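Local coordinates for retinol dehydratase (Spodoptera frugiperda, PDB 1FMJ), which catalyses the dehydration of retinol, using a sulfotransferase fold in which a helical lid converts sulfotransferase chemistry to that of a dehydratase, at the adenosine-3'-5'-diphosphate site. Numbering follows the deposited sequence.

The adenosine-3'-5'-diphosphate site. Residues 73-78, 185, 193, 248, 252, 282, 284, 287, 311-314. With A3P (adenosine-3'-5'-diphosphate), chain B.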
ATOM      1  N   ARG A  73       2.029  -2.471   2.894  1.00 16.62           N
ATOM      2  CA  ARG A  73       2.766  -2.823   4.107  1.00 16.25           C
ATOM      3  C   ARG A  73       4.237  -3.096   3.840  1.00 16.47           C
ATOM      4  O   ARG A  73       4.880  -3.844   4.568  1.00 15.71           O
ATOM      5  CB  ARG A  73       2.108  -4.037   4.783  1.00 16.91           C
ATOM      6  CG  ARG A  73       0.612  -3.848   5.041  1.00 15.62           C
ATOM      7  CD  ARG A  73       0.317  -2.536   5.771  1.00 14.58           C
ATOM      8  NE  ARG A  73       0.622  -2.582   7.204  1.00 12.95           N
ATOM      9  CZ  ARG A  73       0.647  -1.508   7.985  1.00 14.03           C
ATOM     10  NH1 ARG A  73       0.395  -0.322   7.462  1.00 12.58           N
ATOM     11  NH2 ARG A  73       0.888  -1.613   9.289  1.00 13.28           N
ATOM     12  N   SER A  74       4.764  -2.467   2.798  1.00 17.71           N
ATOM     13  CA  SER A  74       6.157  -2.646   2.420  1.00 17.36           C
ATOM     14  C   SER A  74       7.029  -1.440   2.712  1.00 17.95           C
ATOM     15  O   SER A  74       8.195  -1.417   2.322  1.00 19.22           O
ATOM     16  CB  SER A  74       6.251  -2.972   0.930  1.00 17.82           C
ATOM     17  OG  SER A  74       5.586  -4.183   0.638  1.00 16.69           O
ATOM     18  N   GLY A  75       6.473  -0.433   3.376  1.00 17.17           N
ATOM     19  CA  GLY A  75       7.254   0.758   3.691  1.00 17.97           C
ATOM     20  C   GLY A  75       6.831   2.028   2.966  1.00 17.45           C
ATOM     21  O   GLY A  75       7.611   2.971   2.832  1.00 17.48           O
ATOM     22  N   THR A  76       5.584   2.069   2.512  1.00 17.40           N
ATOM     23  CA  THR A  76       5.076   3.231   1.783  1.00 18.24           C
ATOM     24  C   THR A  76       5.023   4.523   2.610  1.00 18.22           C
ATOM     25  O   THR A  76       5.429   5.586   2.135  1.00 18.34           O
ATOM     26  CB  THR A  76       3.660   2.955   1.240  1.00 18.06           C
ATOM     27  OG1 THR A  76       3.597   1.616   0.743  1.00 23.36           O
ATOM     28  CG2 THR A  76       3.313   3.914   0.110  1.00 19.07           C
ATOM     29  N   THR A  77       4.527   4.436   3.840  1.00 17.82           N
ATOM     30  CA  THR A  77       4.395   5.627   4.684  1.00 18.08           C
ATOM     31  C   THR A  77       5.718   6.342   4.918  1.00 17.94           C
ATOM     32  O   THR A  77       5.795   7.561   4.775  1.00 19.68           O
ATOM     33  CB  THR A  77       3.764   5.286   6.043  1.00 17.79           C
ATOM     34  OG1 THR A  77       2.636   4.426   5.840  1.00 16.76           O
ATOM     35  CG2 THR A  77       3.287   6.560   6.736  1.00 15.67           C
ATOM     36  N   MET A  78       6.754   5.585   5.280  1.00 18.95           N
ATOM     37  CA  MET A  78       8.085   6.138   5.513  1.00 19.52           C
ATOM     38  C   MET A  78       8.531   6.890   4.279  1.00 18.92           C
ATOM     39  O   MET A  78       8.932   8.052   4.342  1.00 19.65           O
ATOM     40  CB  MET A  78       9.108   5.029   5.738  1.00 22.52           C
ATOM     41  CG  MET A  78       8.817   4.116   6.883  1.00 24.60           C
ATOM     42  SD  MET A  78       9.965   2.768   6.845  1.00 26.73           S
ATOM     43  CE  MET A  78      11.473   3.610   7.361  1.00 23.49           C
ATOM     44  N   ARG A 185       9.385  -5.550   0.093  1.00 17.14           N
ATOM     45  CA  ARG A 185       9.751  -6.039   1.414  1.00 17.40           C
ATOM     46  C   ARG A 185       9.558  -7.550   1.426  1.00 16.96           C
ATOM     47  O   ARG A 185       8.715  -8.072   0.700  1.00 17.36           O
ATOM     48  CB  ARG A 185       8.833  -5.388   2.454  1.00 16.91           C
ATOM     49  CG  ARG A 185       9.151  -5.717   3.909  1.00 15.43           C
ATOM     50  CD  ARG A 185       8.090  -5.127   4.834  1.00 15.31           C
ATOM     51  NE  ARG A 185       8.418  -5.362   6.238  1.00 14.63           N
ATOM     52  CZ  ARG A 185       7.638  -5.035   7.263  1.00 16.26           C
ATOM     53  NH1 ARG A 185       6.460  -4.446   7.059  1.00 12.63           N
ATOM     54  NH2 ARG A 185       8.048  -5.295   8.500  1.00 15.56           N
ATOM     55  N   SER A 193       2.343  -8.173   8.386  1.00 16.82           N
ATOM     56  CA  SER A 193       1.881  -6.796   8.524  1.00 17.33           C
ATOM     57  C   SER A 193       0.512  -6.602   7.875  1.00 18.22           C
ATOM     58  O   SER A 193      -0.307  -5.819   8.361  1.00 18.24           O
ATOM     59  CB  SER A 193       2.882  -5.809   7.918  1.00 18.14           C
ATOM     60  OG  SER A 193       2.466  -4.470   8.168  1.00 17.62           O
ATOM     61  N   TYR A 248      12.533  -2.383   1.885  1.00 20.82           N
ATOM     62  CA  TYR A 248      12.230  -1.936   3.239  1.00 20.85           C
ATOM     63  C   TYR A 248      13.350  -2.289   4.216  1.00 20.61           C
ATOM     64  O   TYR A 248      13.653  -1.529   5.132  1.00 20.17           O
ATOM     65  CB  TYR A 248      10.921  -2.567   3.699  1.00 20.86           C
ATOM     66  CG  TYR A 248      10.619  -2.368   5.165  1.00 21.98           C
ATOM     67  CD1 TYR A 248      10.209  -1.128   5.659  1.00 21.74           C
ATOM     68  CD2 TYR A 248      10.753  -3.419   6.062  1.00 21.61           C
ATOM     69  CE1 TYR A 248       9.935  -0.950   7.018  1.00 20.98           C
ATOM     70  CE2 TYR A 248      10.483  -3.253   7.411  1.00 20.42           C
ATOM     71  CZ  TYR A 248      10.075  -2.025   7.882  1.00 20.97           C
ATOM     72  OH  TYR A 248       9.793  -1.891   9.221  1.00 22.50           O
ATOM     73  N   LEU A 252      16.119  -0.074   7.345  1.00 27.23           N
ATOM     74  CA  LEU A 252      16.489  -0.445   8.705  1.00 27.49           C
ATOM     75  C   LEU A 252      17.990  -0.669   8.869  1.00 29.20           C
ATOM     76  O   LEU A 252      18.520  -0.563   9.979  1.00 29.44           O
ATOM     77  CB  LEU A 252      15.747  -1.722   9.123  1.00 27.34           C
ATOM     78  CG  LEU A 252      14.233  -1.760   8.905  1.00 25.72           C
ATOM     79  CD1 LEU A 252      13.687  -3.088   9.415  1.00 26.88           C
ATOM     80  CD2 LEU A 252      13.576  -0.595   9.627  1.00 24.63           C
ATOM     81  N   LEU A 282      12.480   9.923  11.204  1.00 27.18           N
ATOM     82  CA  LEU A 282      11.815   8.668  10.899  1.00 26.91           C
ATOM     83  C   LEU A 282      12.045   7.607  11.954  1.00 27.34           C
ATOM     84  O   LEU A 282      11.776   6.432  11.712  1.00 27.30           O
ATOM     85  CB  LEU A 282      12.273   8.117   9.546  1.00 27.48           C
ATOM     86  CG  LEU A 282      11.998   8.874   8.247  1.00 28.33           C
ATOM     87  CD1 LEU A 282      11.890   7.835   7.136  1.00 29.09           C
ATOM     88  CD2 LEU A 282      10.715   9.681   8.320  1.00 28.62           C
ATOM     89  N   PHE A 284      11.426   5.062  14.574  1.00 25.25           N
ATOM     90  CA  PHE A 284      10.158   4.367  14.756  1.00 26.90           C
ATOM     91  C   PHE A 284       9.240   4.884  15.842  1.00 27.80           C
ATOM     92  O   PHE A 284       8.049   5.076  15.597  1.00 28.40           O
ATOM     93  CB  PHE A 284      10.352   2.869  14.983  1.00 27.24           C
ATOM     94  CG  PHE A 284       9.060   2.101  14.964  1.00 26.81           C
ATOM     95  CD1 PHE A 284       8.348   1.949  13.773  1.00 26.30           C
ATOM     96  CD2 PHE A 284       8.531   1.564  16.135  1.00 27.01           C
ATOM     97  CE1 PHE A 284       7.131   1.275  13.750  1.00 25.62           C
ATOM     98  CE2 PHE A 284       7.314   0.889  16.121  1.00 27.29           C
ATOM     99  CZ  PHE A 284       6.613   0.745  14.924  1.00 26.95           C
ATOM    100  N   PHE A 287       8.110   8.493  14.838  1.00 28.61           N
ATOM    101  CA  PHE A 287       7.200   8.346  13.708  1.00 27.38           C
ATOM    102  C   PHE A 287       5.870   7.727  14.159  1.00 26.88           C
ATOM    103  O   PHE A 287       4.789   8.200  13.801  1.00 26.32           O
ATOM    104  CB  PHE A 287       7.853   7.465  12.639  1.00 26.14           C
ATOM    105  CG  PHE A 287       7.329   7.701  11.250  1.00 25.21           C
ATOM    106  CD1 PHE A 287       7.610   8.887  10.579  1.00 25.64           C
ATOM    107  CD2 PHE A 287       6.567   6.735  10.608  1.00 24.21           C
ATOM    108  CE1 PHE A 287       7.135   9.103   9.289  1.00 25.02           C
ATOM    109  CE2 PHE A 287       6.092   6.945   9.320  1.00 24.25           C
ATOM    110  CZ  PHE A 287       6.374   8.126   8.661  1.00 24.44           C
ATOM    111  N   ILE A 311       1.014   2.165  12.389  1.00 19.63           N
ATOM    112  CA  ILE A 311       2.466   2.065  12.530  1.00 19.21           C
ATOM    113  C   ILE A 311       2.576   1.108  13.718  1.00 20.29           C
ATOM    114  O   ILE A 311       2.344   1.493  14.865  1.00 19.97           O
ATOM    115  CB  ILE A 311       3.088   3.437  12.829  1.00 20.40           C
ATOM    116  CG1 ILE A 311       2.859   4.359  11.622  1.00 20.44           C
ATOM    117  CG2 ILE A 311       4.592   3.299  13.088  1.00 19.08           C
ATOM    118  CD1 ILE A 311       3.402   5.754  11.796  1.00 20.78           C
ATOM    119  N   ARG A 312       2.934  -0.140  13.421  1.00 20.68           N
ATOM    120  CA  ARG A 312       2.952  -1.224  14.400  1.00 21.53           C
ATOM    121  C   ARG A 312       4.240  -1.639  15.112  1.00 22.73           C
ATOM    122  O   ARG A 312       4.434  -1.294  16.281  1.00 22.55           O
ATOM    123  CB  ARG A 312       2.319  -2.445  13.724  1.00 22.66           C
ATOM    124  CG  ARG A 312       1.876  -3.593  14.626  1.00 22.91           C
ATOM    125  CD  ARG A 312       1.196  -4.665  13.776  1.00 22.95           C
ATOM    126  NE  ARG A 312       2.135  -5.250  12.816  1.00 22.88           N
ATOM    127  CZ  ARG A 312       2.988  -6.230  13.102  1.00 21.51           C
ATOM    128  NH1 ARG A 312       3.015  -6.748  14.323  1.00 22.08           N
ATOM    129  NH2 ARG A 312       3.832  -6.673  12.176  1.00 20.48           N
ATOM    130  N   LYS A 313       5.100  -2.383  14.413  1.00 23.08           N
ATOM    131  CA  LYS A 313       6.351  -2.896  14.975  1.00 23.11           C
ATOM    132  C   LYS A 313       7.623  -2.275  14.397  1.00 22.28           C
ATOM    133  O   LYS A 313       8.485  -1.819  15.140  1.00 21.67           O
ATOM    134  CB  LYS A 313       6.404  -4.411  14.779  1.00 26.12           C
ATOM    135  CG  LYS A 313       6.196  -5.244  16.034  1.00 30.65           C
ATOM    136  CD  LYS A 313       7.492  -5.405  16.812  1.00 33.09           C
ATOM    137  CE  LYS A 313       7.387  -6.494  17.874  1.00 34.94           C
ATOM    138  NZ  LYS A 313       6.393  -6.186  18.956  1.00 35.98           N
ATOM    139  N   GLY A 314       7.754  -2.297  13.074  1.00 21.27           N
ATOM    140  CA  GLY A 314       8.917  -1.716  12.428  1.00 21.10           C
ATOM    141  C   GLY A 314      10.155  -2.595  12.322  1.00 21.19           C
ATOM    142  O   GLY A 314      11.246  -2.098  12.060  1.00 21.69           O
TER
HETATM  143  P1  A3P B 400       5.038  -3.694  10.488  1.00 19.06           P
HETATM  144  O1P A3P B 400       3.625  -4.111  10.439  1.00 16.83           O
HETATM  145  O2P A3P B 400       5.350  -2.987  11.747  1.00 17.81           O
HETATM  146  O3P A3P B 400       5.923  -4.859  10.337  1.00 18.66           O
HETATM  147  P2  A3P B 400       3.125   0.704   4.611  1.00 21.28           P
HETATM  148  O4P A3P B 400       3.381   2.110   4.962  1.00 20.76           O
HETATM  149  O5P A3P B 400       3.504   0.438   3.207  1.00 21.66           O
HETATM  150  O6P A3P B 400       1.689   0.378   4.848  1.00 21.62           O
HETATM  151  O5' A3P B 400       4.008  -0.222   5.538  1.00 19.11           O
HETATM  152  C5' A3P B 400       3.865  -0.222   6.949  1.00 18.13           C
HETATM  153  C4' A3P B 400       5.013  -0.984   7.617  1.00 18.27           C
HETATM  154  O4' A3P B 400       6.122  -0.056   7.791  1.00 18.03           O
HETATM  155  C3' A3P B 400       4.658  -1.462   9.027  1.00 19.24           C
HETATM  156  O3' A3P B 400       5.332  -2.719   9.268  1.00 17.53           O
HETATM  157  C2' A3P B 400       5.101  -0.278   9.861  1.00 19.22           C
HETATM  158  O2' A3P B 400       5.168  -0.440  11.274  1.00 20.35           O
HETATM  159  C1' A3P B 400       6.425   0.049   9.187  1.00 19.09           C
HETATM  160  N9  A3P B 400       6.904   1.401   9.503  1.00 18.07           N
HETATM  161  C8  A3P B 400       6.223   2.607   9.472  1.00 18.71           C
HETATM  162  N7  A3P B 400       6.933   3.650   9.809  1.00 19.54           N
HETATM  163  C5  A3P B 400       8.183   3.113  10.087  1.00 19.40           C
HETATM  164  C6  A3P B 400       9.432   3.688  10.512  1.00 20.30           C
HETATM  165  N6  A3P B 400       9.599   4.996  10.730  1.00 19.88           N
HETATM  166  N1  A3P B 400      10.519   2.836  10.700  1.00 19.18           N
HETATM  167  C2  A3P B 400      10.390   1.487  10.486  1.00 20.75           C
HETATM  168  N3  A3P B 400       9.260   0.826  10.085  1.00 17.53           N
HETATM  169  C4  A3P B 400       8.188   1.705   9.903  1.00 18.88           C
HETATM  170  O   HOH W   1       6.021   2.553   6.197  1.00 11.54           O
HETATM  171  O   HOH W   2       0.402  -4.103  10.434  1.00 22.23           O
HETATM  172  O   HOH W   3      -0.018  -0.013   2.706  1.00 41.90           O
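Adenosine-3'-5'-diphosphate, the desulfonated form of the sulfotransferase cofactor PAPS, lies almost wholly buried in the cofactor cleft, its 5'-phosphate in the family's P-loop-like phosphosulfate-binding loop and its 3'-phosphate among Arg185, Ser193 and the 312-314 segment. At the start of helix 76-87, O5P of the 5'-phosphate accepts from the amides of Gly75 and Thr76 and from the Thr76 hydroxyl, while O4P is shared by the amide and hydroxyl of Thr77 (OG1 to O4P, 2.6 Å). In both threonines OG1 sits beside its own backbone N, so hydroxyl and amide converge on one oxygen, and the helix N-terminus is likely to add favourable electrostatics. Arg185 reaches the other phosphate extended, CG anti to the backbone N (chi1 -176°), and grips it end-on: NH2 meets O3P at 2.8 Å close to the guanidinium plane, and NH1 meets the bridging O3' at 3.0 Å with a tilt. NH1 also donates to Arg73 O, which fixes the rotation of the group, and the CZ end of the Tyr248 ring sits over one guanidinium face, offset toward the rim. An alanine in place of Arg185 would remove both phosphate bonds and the tie to Arg73, and would probably weaken 3'-phosphate binding and loosen the Tyr248 ring. Arg73, bent at chi2 and chi3, lays its guanidinium over C5', forms a salt bridge from NH1 to O6P and donates from NE to Ser193 OG, positioning the hydroxyl that bonds O1P at 2.6 Å. Arg312 approaches the same oxygen through a salt bridge from NE. The adenine is wedged between Met78, whose CG rides 3.6 Å from the centroid of the five-membered ring, and Phe284, which presents its edge to the base. Phe287 adds a second edge-to-face contact near N7. The N6 amino group donates to Leu282 O from above the carbonyl plane, which would favour adenine over guanine; Tyr248 OH donates at 2.9 Å to N3, which lies in plane at the phenol edge.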